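Long-range contact in sensor-type histidine kinase prrB (Mycobacterium tuberculosis, PDB 1YSR), which probably phosphorylates itself on a histidine from ATP as the membrane sensor kinase of the PrrB/PrrA two-component system, this chain being its C-terminal ATP-binding domain: residues Thr129-Asn134 / Val143-Gly148. Sequence-based numbering, arbitrary orientation.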
loop_
_atom_site.group_PDB
_atom_site.type_symbol
_atom_site.label_atom_id
_atom_site.label_comp_id
_atom_site.label_asym_id
_atom_site.label_seq_id
_atom_site.Cartn_x
_atom_site.Cartn_y
_atom_site.Cartn_z
ATOM N N THR A 129 14.778 9.779 -6.496
ATOM C CA THR A 129 15.073 11.134 -6.043
ATOM C C THR A 129 13.787 11.889 -5.745
ATOM O O THR A 129 12.739 11.524 -6.268
ATOM C CB THR A 129 15.814 11.901 -7.129
ATOM O OG1 THR A 129 15.018 11.904 -8.337
ATOM C CG2 THR A 129 17.145 11.191 -7.440
ATOM N N ALA A 130 13.876 12.876 -4.843
ATOM C CA ALA A 130 12.778 13.818 -4.628
ATOM C C ALA A 130 13.287 15.226 -4.989
ATOM O O ALA A 130 14.407 15.586 -4.664
ATOM C CB ALA A 130 12.336 13.766 -3.216
ATOM N N SER A 131 12.468 16.001 -5.684
ATOM C CA SER A 131 12.865 17.376 -5.969
ATOM C C SER A 131 11.662 18.264 -6.035
ATOM O O SER A 131 10.516 17.793 -6.116
ATOM C CB SER A 131 13.626 17.411 -7.263
ATOM O OG SER A 131 12.830 16.844 -8.245
ATOM N N LEU A 132 11.940 19.565 -6.009
ATOM C CA LEU A 132 10.881 20.574 -6.108
ATOM C C LEU A 132 10.979 21.369 -7.408
ATOM O O LEU A 132 12.090 21.678 -7.939
ATOM C CB LEU A 132 10.966 21.505 -4.913
ATOM C CG LEU A 132 10.345 20.976 -3.609
ATOM C CD1 LEU A 132 10.924 21.626 -2.409
ATOM C CD2 LEU A 132 8.798 21.191 -3.629
ATOM N N GLU A 133 9.801 21.653 -7.933
ATOM C CA GLU A 133 9.606 22.399 -9.191
ATOM C C GLU A 133 8.480 23.374 -8.942
ATOM O O GLU A 133 7.894 23.396 -7.847
ATOM C CB GLU A 133 9.184 21.467 -10.306
ATOM C CG GLU A 133 10.238 20.500 -10.697
ATOM C CD GLU A 133 9.782 19.538 -11.770
ATOM O OE1 GLU A 133 8.643 19.700 -12.283
ATOM O OE2 GLU A 133 10.560 18.617 -12.089
ATOM N N ASN A 134 8.200 24.235 -9.932
ATOM C CA ASN A 134 7.104 25.169 -9.782
ATOM C C ASN A 134 5.853 24.522 -10.380
ATOM O O ASN A 134 5.907 23.912 -11.438
ATOM C CB ASN A 134 7.417 26.536 -10.434
ATOM C CG ASN A 134 8.174 27.509 -9.486
ATOM O OD1 ASN A 134 8.851 27.103 -8.507
ATOM N ND2 ASN A 134 8.057 28.806 -9.788
ATOM N N VAL A 143 8.260 16.228 -6.795
ATOM C CA VAL A 143 8.330 15.170 -7.734
ATOM C C VAL A 143 9.208 14.072 -7.189
ATOM O O VAL A 143 10.349 14.310 -6.809
ATOM C CB VAL A 143 8.901 15.585 -9.120
ATOM C CG1 VAL A 143 8.699 14.427 -10.062
ATOM C CG2 VAL A 143 8.177 16.768 -9.690
ATOM N N LEU A 144 8.671 12.863 -7.141
ATOM C CA LEU A 144 9.494 11.715 -6.670
ATOM C C LEU A 144 9.700 10.872 -7.852
ATOM O O LEU A 144 8.740 10.483 -8.476
ATOM C CB LEU A 144 8.737 10.859 -5.691
ATOM C CG LEU A 144 8.269 11.330 -4.355
ATOM C CD1 LEU A 144 8.452 10.121 -3.441
ATOM C CD2 LEU A 144 9.049 12.505 -3.893
ATOM N N ARG A 145 10.948 10.605 -8.204
ATOM C CA ARG A 145 11.232 9.796 -9.361
ATOM C C ARG A 145 11.821 8.457 -8.927
ATOM O O ARG A 145 12.917 8.414 -8.399
ATOM C CB ARG A 145 12.184 10.525 -10.284
ATOM C CG ARG A 145 11.548 11.694 -10.974
ATOM C CD ARG A 145 12.521 12.396 -11.894
ATOM N NE ARG A 145 12.491 13.839 -11.722
ATOM C CZ ARG A 145 11.668 14.626 -12.388
ATOM N NH1 ARG A 145 10.824 14.081 -13.239
ATOM N NH2 ARG A 145 11.674 15.930 -12.210
ATOM N N LEU A 146 11.074 7.391 -9.179
ATOM C CA LEU A 146 11.365 6.086 -8.640
ATOM C C LEU A 146 11.544 5.033 -9.724
ATOM O O LEU A 146 10.759 5.004 -10.682
ATOM C CB LEU A 146 10.276 5.627 -7.688
ATOM C CG LEU A 146 9.934 6.532 -6.535
ATOM C CD1 LEU A 146 8.854 5.915 -5.674
ATOM C CD2 LEU A 146 11.131 6.982 -5.718
ATOM N N PRO A 147 12.610 4.204 -9.585
ATOM C CA PRO A 147 12.892 3.208 -10.591
ATOM C C PRO A 147 11.893 2.079 -10.574
ATOM O O PRO A 147 11.432 1.653 -9.495
ATOM C CB PRO A 147 14.277 2.699 -10.216
ATOM C CG PRO A 147 14.425 2.918 -8.801
ATOM C CD PRO A 147 13.671 4.248 -8.557
ATOM N N GLY A 148 11.564 1.623 -11.779
ATOM C CA GLY A 148 10.604 0.555 -11.964
ATOM C C GLY A 148 11.254 -0.790 -11.670
ATOM O O GLY A 148 12.475 -0.870 -11.437
HETATM O O HOH W 1 12.767 13.849 -8.498
#
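Arg145 reaches from one arm of an antiparallel beta hairpin along the face that it shares with Thr129, Ser131 and Val143. Its CB lies 3.7 Å from Thr129 OG1, and CG, anti to the carbonyl carbon, starts a chain that runs extended through CD and then bends at chi3 (-133°). The bend lays the guanidinium over Val143, whose CG1 sits 3.7 Å from its plane, over the centre of one face. At the guanidinium edge NH2 meets Glu133 OE2 at 2.9 Å, a salt bridge whose hydrogen bond is weak (122° at the hydrogen), while NH1 pairs with Glu79 on the next strand. Held between two carboxylates, the guanidinium is probably limited in its rotation. Water 1 donates to Val143 O and also bonds Thr129 OG1 and Ser131 OG. Within the sheet, paired backbone hydrogen bonds link Thr129 with Arg145 and Ser131 with Val143, the straightest being Val143 N to Ser131 O (2.8 Å, 172°). On the other face Ala130 CB touches Leu144 CD2 at 3.6 Å, and both pack on Val119 of helix 117-125. Strand 129-134 edges the mixed sheet within this chain, and strand 140-147 joins it to strand 77-84 in the alpha/beta sandwich of the GHKL ATPase fold.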